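DsbA-like disulfide oxidoreductase (Wolbachia endosymbiont of Drosophila melanogaster, PDB 6EEZ) acts as a homotrimeric thiol-disulfide exchange protein of the thioredoxin superfamily, isomerising disulfide bonds in its substrates. Local coordinates at residues I51-I64 / A172-S186. Numbering follows the deposited sequence.
Sequences IKNDIKQLINDGKI and ATDLNVLRKKVDELS
Leu58 and Leu175 meet through their CD1 methyls, 3.8 Å apart, at the centre of a seam between two helices that run side by side in nearly the same direction, their axes 26° apart. In this thioredoxin-like fold the first helix, 52-60, follows the one that begins at the Cys45–Cys48 disulfide, and the second, 175-185, closes the chain; both lie against the central sheet, where Leu178 also touches Phe169 of strand 167-170. A chi1 of -161° carries Leu58 CG, anti to the backbone N, toward the other helix, and chi2 then divides the methyls: CD1 turns to Leu175 and Arg179 CG, while CD2 meets Leu178 CD1 at 4.0 Å. Farther along, Ile64 CG2 sits against Val182 CG1 at 3.6 Å, the two side chains crossing at about a right angle.

One flank of this apolar seam is charged. Arg179, extended from CG to NE, reaches Asp61 side-on: NE donates to OD2 at 2.9 Å and NH2 to OD1 at 3.2 Å, each oxygen using its syn lone pair. The fork is twisted, carboxylate and guanidinium planes standing 33° apart. Leu175 CD2 lies over the centre of one guanidinium face, so the same leucine serves both the apolar seam and the salt bridge. A second bridge, farther along, is simpler: the extended Lys63 brings NZ to Asp183 OD1, 2.9 Å away, from above the carboxylate plane. Separately, at the far end of the contact, a water donates to both Lys63 O and Ser186 OG.

Charges thus alternate across the seam, the acid on the first helix side in one bridge and on the second in the other. The two-pronged grip restricts rotation of the guanidinium, whereas the single lysine bond constrains direction less; both probably favour the anionic form of their aspartates.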
ATOM      1  N   ILE A  51       1.731  -6.656   9.916  1.00 37.48           N
ATOM      2  CA  ILE A  51       0.373  -6.093   9.974  1.00 36.15           C
ATOM      3  C   ILE A  51      -0.467  -6.538   8.786  1.00 35.77           C
ATOM      4  O   ILE A  51      -1.557  -6.028   8.584  1.00 33.88           O
ATOM      5  CB  ILE A  51       0.381  -4.523  10.016  1.00 35.17           C
ATOM      6  CG1 ILE A  51       1.018  -3.911   8.756  1.00 35.25           C
ATOM      7  CG2 ILE A  51       1.108  -4.088  11.233  1.00 35.14           C
ATOM      8  CD1 ILE A  51       0.774  -2.339   8.571  1.00 33.15           C
ATOM      9  N   LYS A  52       0.041  -7.493   8.009  1.00 39.57           N
ATOM     10  CA  LYS A  52      -0.609  -7.876   6.765  1.00 38.33           C
ATOM     11  C   LYS A  52      -2.045  -8.363   7.020  1.00 39.27           C
ATOM     12  O   LYS A  52      -2.939  -8.138   6.197  1.00 38.67           O
ATOM     13  CB  LYS A  52       0.218  -8.949   6.039  1.00 38.89           C
ATOM     14  CG  LYS A  52       0.365 -10.247   6.790  1.00 40.80           C
ATOM     15  CD  LYS A  52       1.298 -11.209   6.055  1.00 42.27           C
ATOM     16  CE  LYS A  52       1.372 -12.575   6.773  1.00 45.07           C
ATOM     17  NZ  LYS A  52       2.047 -12.433   8.099  1.00 46.08           N
ATOM     18  N   ASN A  53      -2.263  -8.972   8.182  1.00 45.10           N
ATOM     19  CA  ASN A  53      -3.571  -9.516   8.538  1.00 45.76           C
ATOM     20  C   ASN A  53      -4.453  -8.500   9.236  1.00 47.15           C
ATOM     21  O   ASN A  53      -5.674  -8.648   9.266  1.00 47.23           O
ATOM     22  CB  ASN A  53      -3.399 -10.756   9.408  1.00 47.86           C
ATOM     23  CG  ASN A  53      -2.999 -11.965   8.595  1.00 49.35           C
ATOM     24  OD1 ASN A  53      -3.443 -12.130   7.453  1.00 49.20           O
ATOM     25  ND2 ASN A  53      -2.146 -12.821   9.163  1.00 51.12           N
ATOM     26  N   ASP A  54      -3.838  -7.467   9.800  1.00 40.60           N
ATOM     27  CA  ASP A  54      -4.596  -6.326  10.287  1.00 42.40           C
ATOM     28  C   ASP A  54      -5.263  -5.670   9.097  1.00 40.54           C
ATOM     29  O   ASP A  54      -6.463  -5.400   9.115  1.00 40.67           O
ATOM     30  CB  ASP A  54      -3.698  -5.323  11.004  1.00 43.87           C
ATOM     31  CG  ASP A  54      -3.246  -5.805  12.355  1.00 45.77           C
ATOM     32  OD1 ASP A  54      -3.943  -6.639  12.943  1.00 46.26           O
ATOM     33  OD2 ASP A  54      -2.198  -5.334  12.836  1.00 45.90           O
ATOM     34  N   ILE A  55      -4.462  -5.439   8.058  1.00 39.76           N
ATOM     35  CA  ILE A  55      -4.928  -4.841   6.817  1.00 37.28           C
ATOM     36  C   ILE A  55      -6.034  -5.693   6.191  1.00 36.14           C
ATOM     37  O   ILE A  55      -7.101  -5.184   5.868  1.00 35.73           O
ATOM     38  CB  ILE A  55      -3.771  -4.681   5.826  1.00 35.80           C
ATOM     39  CG1 ILE A  55      -2.677  -3.823   6.446  1.00 36.24           C
ATOM     40  CG2 ILE A  55      -4.224  -4.048   4.531  1.00 33.93           C
ATOM     41  CD1 ILE A  55      -3.201  -2.550   7.106  1.00 36.47           C
ATOM     42  N   LYS A  56      -5.772  -6.995   6.039  1.00 35.67           N
ATOM     43  CA  LYS A  56      -6.759  -7.904   5.471  1.00 35.41           C
ATOM     44  C   LYS A  56      -8.090  -7.825   6.231  1.00 36.34           C
ATOM     45  O   LYS A  56      -9.137  -7.638   5.626  1.00 36.10           O
ATOM     46  CB  LYS A  56      -6.225  -9.333   5.469  1.00 36.63           C
ATOM     47  CG  LYS A  56      -7.032 -10.275   4.636  1.00 37.75           C
ATOM     48  CD  LYS A  56      -6.379 -11.618   4.638  1.00 39.45           C
ATOM     49  CE  LYS A  56      -7.211 -12.652   3.944  1.00 41.14           C
ATOM     50  NZ  LYS A  56      -6.400 -13.887   3.794  1.00 42.85           N
ATOM     51  N   GLN A  57      -8.046  -7.936   7.556  1.00 39.78           N
ATOM     52  CA  GLN A  57      -9.257  -7.893   8.359  1.00 41.22           C
ATOM     53  C   GLN A  57      -9.965  -6.538   8.264  1.00 40.31           C
ATOM     54  O   GLN A  57     -11.191  -6.493   8.192  1.00 39.95           O
ATOM     55  CB  GLN A  57      -8.937  -8.245   9.818  1.00 43.81           C
ATOM     56  CG  GLN A  57      -8.613  -9.725   9.994  1.00 45.03           C
ATOM     57  CD  GLN A  57      -8.147 -10.093  11.387  1.00 47.79           C
ATOM     58  OE1 GLN A  57      -7.875  -9.230  12.210  1.00 49.49           O
ATOM     59  NE2 GLN A  57      -8.046 -11.389  11.652  1.00 49.38           N
ATOM     60  N   LEU A  58      -9.206  -5.443   8.234  1.00 36.01           N
ATOM     61  CA  LEU A  58      -9.796  -4.102   8.192  1.00 34.47           C
ATOM     62  C   LEU A  58     -10.527  -3.887   6.880  1.00 32.99           C
ATOM     63  O   LEU A  58     -11.597  -3.278   6.847  1.00 32.24           O
ATOM     64  CB  LEU A  58      -8.728  -3.032   8.376  1.00 33.70           C
ATOM     65  CG  LEU A  58      -9.234  -1.649   8.801  1.00 31.87           C
ATOM     66  CD1 LEU A  58      -9.789  -1.702  10.233  1.00 33.61           C
ATOM     67  CD2 LEU A  58      -8.097  -0.605   8.669  1.00 30.14           C
ATOM     68  N   ILE A  59      -9.936  -4.402   5.804  1.00 36.46           N
ATOM     69  CA  ILE A  59     -10.567  -4.414   4.486  1.00 36.27           C
ATOM     70  C   ILE A  59     -11.843  -5.295   4.482  1.00 37.25           C
ATOM     71  O   ILE A  59     -12.885  -4.879   3.973  1.00 37.62           O
ATOM     72  CB  ILE A  59      -9.526  -4.877   3.413  1.00 36.46           C
ATOM     73  CG1 ILE A  59      -8.478  -3.768   3.195  1.00 35.86           C
ATOM     74  CG2 ILE A  59     -10.174  -5.189   2.092  1.00 36.69           C
ATOM     75  CD1 ILE A  59      -7.372  -4.127   2.234  1.00 35.57           C
ATOM     76  N   ASN A  60     -11.784  -6.480   5.090  1.00 44.59           N
ATOM     77  CA  ASN A  60     -12.890  -7.439   5.008  1.00 45.95           C
ATOM     78  C   ASN A  60     -14.074  -7.021   5.885  1.00 46.49           C
ATOM     79  O   ASN A  60     -15.205  -7.405   5.604  1.00 48.18           O
ATOM     80  CB  ASN A  60     -12.410  -8.852   5.387  1.00 47.70           C
ATOM     81  CG  ASN A  60     -13.412  -9.941   5.014  1.00 50.80           C
ATOM     82  OD1 ASN A  60     -14.059  -9.878   3.954  1.00 51.51           O
ATOM     83  ND2 ASN A  60     -13.550 -10.952   5.882  1.00 52.94           N
ATOM     84  N   ASP A  61     -13.823  -6.232   6.931  1.00 40.52           N
ATOM     85  CA  ASP A  61     -14.903  -5.555   7.677  1.00 41.96           C
ATOM     86  C   ASP A  61     -15.964  -4.887   6.777  1.00 42.22           C
ATOM     87  O   ASP A  61     -17.111  -4.737   7.181  1.00 43.48           O
ATOM     88  CB  ASP A  61     -14.327  -4.476   8.603  1.00 41.93           C
ATOM     89  CG  ASP A  61     -13.555  -5.050   9.768  1.00 42.24           C
ATOM     90  OD1 ASP A  61     -13.499  -6.293   9.891  1.00 42.68           O
ATOM     91  OD2 ASP A  61     -13.007  -4.249  10.558  1.00 42.02           O
ATOM     92  N   GLY A  62     -15.565  -4.456   5.580  1.00 38.97           N
ATOM     93  CA  GLY A  62     -16.510  -4.050   4.548  1.00 39.21           C
ATOM     94  C   GLY A  62     -16.841  -2.561   4.509  1.00 38.66           C
ATOM     95  O   GLY A  62     -17.629  -2.112   3.675  1.00 38.76           O
ATOM     96  N   LYS A  63     -16.238  -1.788   5.400  1.00 40.50           N
ATOM     97  CA  LYS A  63     -16.690  -0.417   5.620  1.00 40.83           C
ATOM     98  C   LYS A  63     -15.920   0.648   4.841  1.00 39.88           C
ATOM     99  O   LYS A  63     -16.393   1.775   4.707  1.00 40.48           O
ATOM    100  CB  LYS A  63     -16.635  -0.106   7.116  1.00 41.38           C
ATOM    101  CG  LYS A  63     -17.582  -0.979   7.920  1.00 43.07           C
ATOM    102  CD  LYS A  63     -17.719  -0.498   9.336  1.00 44.39           C
ATOM    103  CE  LYS A  63     -18.827  -1.261  10.043  1.00 47.41           C
ATOM    104  NZ  LYS A  63     -18.770  -1.060  11.515  1.00 48.91           N
ATOM    105  N   ILE A  64     -14.752   0.297   4.317  1.00 34.38           N
ATOM    106  CA  ILE A  64     -13.831   1.292   3.793  1.00 33.01           C
ATOM    107  C   ILE A  64     -13.395   1.019   2.367  1.00 32.21           C
ATOM    108  O   ILE A  64     -13.627  -0.063   1.821  1.00 32.55           O
ATOM    109  CB  ILE A  64     -12.549   1.401   4.676  1.00 33.57           C
ATOM    110  CG1 ILE A  64     -11.668   0.160   4.523  1.00 33.30           C
ATOM    111  CG2 ILE A  64     -12.927   1.641   6.124  1.00 34.66           C
ATOM    112  CD1 ILE A  64     -10.426   0.171   5.371  1.00 32.56           C
ATOM    113  N   ALA A 172       3.094  -0.195  13.680  1.00 38.30           N
ATOM    114  CA  ALA A 172       2.192  -1.335  13.822  1.00 38.94           C
ATOM    115  C   ALA A 172       1.040  -0.989  14.736  1.00 41.38           C
ATOM    116  O   ALA A 172       1.003  -1.399  15.887  1.00 44.22           O
ATOM    117  CB  ALA A 172       2.921  -2.533  14.359  1.00 39.30           C
ATOM    118  N   THR A 173       0.096  -0.242  14.205  1.00 39.88           N
ATOM    119  CA  THR A 173      -1.052   0.197  14.969  1.00 41.08           C
ATOM    120  C   THR A 173      -1.972  -0.958  15.250  1.00 41.59           C
ATOM    121  O   THR A 173      -2.302  -1.711  14.348  1.00 40.39           O
ATOM    122  CB  THR A 173      -1.849   1.272  14.209  1.00 40.40           C
ATOM    123  OG1 THR A 173      -0.952   2.288  13.760  1.00 40.23           O
ATOM    124  CG2 THR A 173      -2.918   1.871  15.092  1.00 41.69           C
ATOM    125  N   ASP A 174      -2.409  -1.072  16.494  1.00 45.71           N
ATOM    126  CA  ASP A 174      -3.382  -2.091  16.871  1.00 46.08           C
ATOM    127  C   ASP A 174      -4.664  -1.970  16.052  1.00 44.62           C
ATOM    128  O   ASP A 174      -5.145  -0.863  15.764  1.00 44.69           O
ATOM    129  CB  ASP A 174      -3.703  -1.988  18.362  1.00 48.83           C
ATOM    130  CG  ASP A 174      -2.525  -2.401  19.244  1.00 50.59           C
ATOM    131  OD1 ASP A 174      -1.689  -3.218  18.783  1.00 50.00           O
ATOM    132  OD2 ASP A 174      -2.447  -1.926  20.402  1.00 52.73           O
ATOM    133  N   LEU A 175      -5.212  -3.124  15.695  1.00 40.39           N
ATOM    134  CA  LEU A 175      -6.410  -3.206  14.863  1.00 39.31           C
ATOM    135  C   LEU A 175      -7.615  -2.500  15.487  1.00 40.74           C
ATOM    136  O   LEU A 175      -8.393  -1.868  14.781  1.00 39.76           O
ATOM    137  CB  LEU A 175      -6.758  -4.679  14.594  1.00 39.35           C
ATOM    138  CG  LEU A 175      -7.903  -4.953  13.612  1.00 38.62           C
ATOM    139  CD1 LEU A 175      -7.718  -4.186  12.315  1.00 36.36           C
ATOM    140  CD2 LEU A 175      -8.036  -6.476  13.328  1.00 39.94           C
ATOM    141  N   ASN A 176      -7.756  -2.600  16.807  1.00 51.66           N
ATOM    142  CA  ASN A 176      -8.902  -2.022  17.498  1.00 53.76           C
ATOM    143  C   ASN A 176      -8.926  -0.499  17.417  1.00 54.21           C
ATOM    144  O   ASN A 176      -9.986   0.113  17.462  1.00 55.34           O
ATOM    145  CB  ASN A 176      -8.917  -2.462  18.968  1.00 56.99           C
ATOM    146  CG  ASN A 176      -7.713  -1.951  19.746  1.00 58.59           C
ATOM    147  OD1 ASN A 176      -6.580  -2.343  19.480  1.00 58.17           O
ATOM    148  ND2 ASN A 176      -7.956  -1.088  20.727  1.00 60.83           N
ATOM    149  N   VAL A 177      -7.756   0.115  17.291  1.00 41.11           N
ATOM    150  CA  VAL A 177      -7.673   1.571  17.174  1.00 41.17           C
ATOM    151  C   VAL A 177      -8.128   1.997  15.800  1.00 39.74           C
ATOM    152  O   VAL A 177      -8.893   2.952  15.644  1.00 40.41           O
ATOM    153  CB  VAL A 177      -6.256   2.061  17.420  1.00 41.18           C
ATOM    154  CG1 VAL A 177      -6.123   3.577  17.125  1.00 41.66           C
ATOM    155  CG2 VAL A 177      -5.856   1.740  18.837  1.00 42.55           C
ATOM    156  N   LEU A 178      -7.651   1.277  14.801  1.00 38.14           N
ATOM    157  CA  LEU A 178      -8.073   1.513  13.439  1.00 36.38           C
ATOM    158  C   LEU A 178      -9.579   1.300  13.289  1.00 36.84           C
ATOM    159  O   LEU A 178     -10.254   2.085  12.631  1.00 36.72           O
ATOM    160  CB  LEU A 178      -7.306   0.605  12.485  1.00 34.54           C
ATOM    161  CG  LEU A 178      -5.775   0.729  12.511  1.00 34.40           C
ATOM    162  CD1 LEU A 178      -5.206  -0.212  11.460  1.00 32.47           C
ATOM    163  CD2 LEU A 178      -5.240   2.172  12.271  1.00 35.00           C
ATOM    164  N   ARG A 179     -10.119   0.268  13.932  1.00 39.35           N
ATOM    165  CA  ARG A 179     -11.549  -0.043  13.788  1.00 39.99           C
ATOM    166  C   ARG A 179     -12.461   1.021  14.415  1.00 42.37           C
ATOM    167  O   ARG A 179     -13.514   1.338  13.868  1.00 42.35           O
ATOM    168  CB  ARG A 179     -11.873  -1.423  14.397  1.00 40.29           C
ATOM    169  CG  ARG A 179     -11.588  -2.591  13.451  1.00 38.71           C
ATOM    170  CD  ARG A 179     -11.901  -3.942  14.069  1.00 40.53           C
ATOM    171  NE  ARG A 179     -11.874  -5.013  13.062  1.00 39.86           N
ATOM    172  CZ  ARG A 179     -11.808  -6.315  13.346  1.00 41.15           C
ATOM    173  NH1 ARG A 179     -11.755  -6.716  14.606  1.00 43.22           N
ATOM    174  NH2 ARG A 179     -11.776  -7.211  12.367  1.00 40.88           N
ATOM    175  N   LYS A 180     -12.056   1.543  15.566  1.00 47.60           N
ATOM    176  CA  LYS A 180     -12.793   2.599  16.244  1.00 50.00           C
ATOM    177  C   LYS A 180     -12.798   3.891  15.405  1.00 49.34           C
ATOM    178  O   LYS A 180     -13.822   4.568  15.303  1.00 50.44           O
ATOM    179  CB  LYS A 180     -12.185   2.849  17.635  1.00 51.97           C
ATOM    180  CG  LYS A 180     -12.792   4.028  18.409  1.00 53.86           C
ATOM    181  CD  LYS A 180     -12.319   4.089  19.869  1.00 55.71           C
ATOM    182  CE  LYS A 180     -11.590   5.410  20.182  1.00 56.29           C
ATOM    183  NZ  LYS A 180     -11.475   5.683  21.653  1.00 58.33           N
ATOM    184  N   LYS A 181     -11.658   4.231  14.804  1.00 43.77           N
ATOM    185  CA  LYS A 181     -11.593   5.404  13.941  1.00 42.96           C
ATOM    186  C   LYS A 181     -12.489   5.227  12.728  1.00 41.96           C
ATOM    187  O   LYS A 181     -13.222   6.138  12.355  1.00 42.81           O
ATOM    188  CB  LYS A 181     -10.164   5.678  13.488  1.00 42.14           C
ATOM    189  CG  LYS A 181     -10.030   6.882  12.561  1.00 41.64           C
ATOM    190  CD  LYS A 181     -10.256   8.208  13.264  1.00 43.05           C
ATOM    191  CE  LYS A 181     -10.170   9.346  12.250  1.00 42.11           C
ATOM    192  NZ  LYS A 181     -10.147  10.747  12.791  1.00 42.85           N
ATOM    193  N   VAL A 182     -12.428   4.057  12.107  1.00 38.68           N
ATOM    194  CA  VAL A 182     -13.323   3.746  10.990  1.00 37.85           C
ATOM    195  C   VAL A 182     -14.798   3.853  11.366  1.00 40.13           C
ATOM    196  O   VAL A 182     -15.603   4.322  10.576  1.00 40.51           O
ATOM    197  CB  VAL A 182     -13.076   2.336  10.453  1.00 35.93           C
ATOM    198  CG1 VAL A 182     -14.232   1.888   9.522  1.00 35.88           C
ATOM    199  CG2 VAL A 182     -11.760   2.281   9.737  1.00 33.57           C
ATOM    200  N   ASP A 183     -15.163   3.390  12.554  1.00 48.94           N
ATOM    201  CA  ASP A 183     -16.569   3.409  12.974  1.00 51.16           C
ATOM    202  C   ASP A 183     -17.012   4.826  13.279  1.00 53.01           C
ATOM    203  O   ASP A 183     -18.118   5.236  12.936  1.00 54.30           O
ATOM    204  CB  ASP A 183     -16.796   2.530  14.210  1.00 52.15           C
ATOM    205  CG  ASP A 183     -16.993   1.084  13.867  1.00 51.76           C
ATOM    206  OD1 ASP A 183     -16.873   0.736  12.670  1.00 50.26           O
ATOM    207  OD2 ASP A 183     -17.285   0.291  14.792  1.00 53.13           O
ATOM    208  N   GLU A 184     -16.139   5.551  13.963  1.00 54.24           N
ATOM    209  CA  GLU A 184     -16.365   6.948  14.277  1.00 55.29           C
ATOM    210  C   GLU A 184     -16.671   7.722  12.997  1.00 54.73           C
ATOM    211  O   GLU A 184     -17.621   8.501  12.943  1.00 56.26           O
ATOM    212  CB  GLU A 184     -15.135   7.498  15.005  1.00 55.00           C
ATOM    213  CG  GLU A 184     -14.964   9.007  15.048  1.00 55.60           C
ATOM    214  CD  GLU A 184     -13.527   9.398  15.360  1.00 55.42           C
ATOM    215  OE1 GLU A 184     -12.945   8.814  16.302  1.00 55.90           O
ATOM    216  OE2 GLU A 184     -12.972  10.264  14.645  1.00 54.98           O
ATOM    217  N   LEU A 185     -15.878   7.478  11.960  1.00 46.06           N
ATOM    218  CA  LEU A 185     -16.060   8.141  10.676  1.00 45.44           C
ATOM    219  C   LEU A 185     -17.256   7.601   9.880  1.00 46.51           C
ATOM    220  O   LEU A 185     -17.741   8.270   8.983  1.00 47.24           O
ATOM    221  CB  LEU A 185     -14.793   8.005   9.838  1.00 43.19           C
ATOM    222  CG  LEU A 185     -13.535   8.709  10.347  1.00 42.46           C
ATOM    223  CD1 LEU A 185     -12.344   8.293   9.520  1.00 40.84           C
ATOM    224  CD2 LEU A 185     -13.696  10.218  10.316  1.00 42.57           C
ATOM    225  N   SER A 186     -17.730   6.398  10.188  1.00 49.85           N
ATOM    226  CA  SER A 186     -18.890   5.858   9.479  1.00 50.56           C
ATOM    227  C   SER A 186     -20.157   6.429  10.089  1.00 53.37           C
ATOM    228  O   SER A 186     -21.223   5.868   9.903  1.00 55.21           O
ATOM    229  CB  SER A 186     -18.929   4.310   9.521  1.00 50.57           C
ATOM    230  OG  SER A 186     -17.881   3.732   8.745  1.00 48.72           O
TER
HETATM  231  O   HOH W   1     -18.281   3.392   6.013  1.00 37.22           O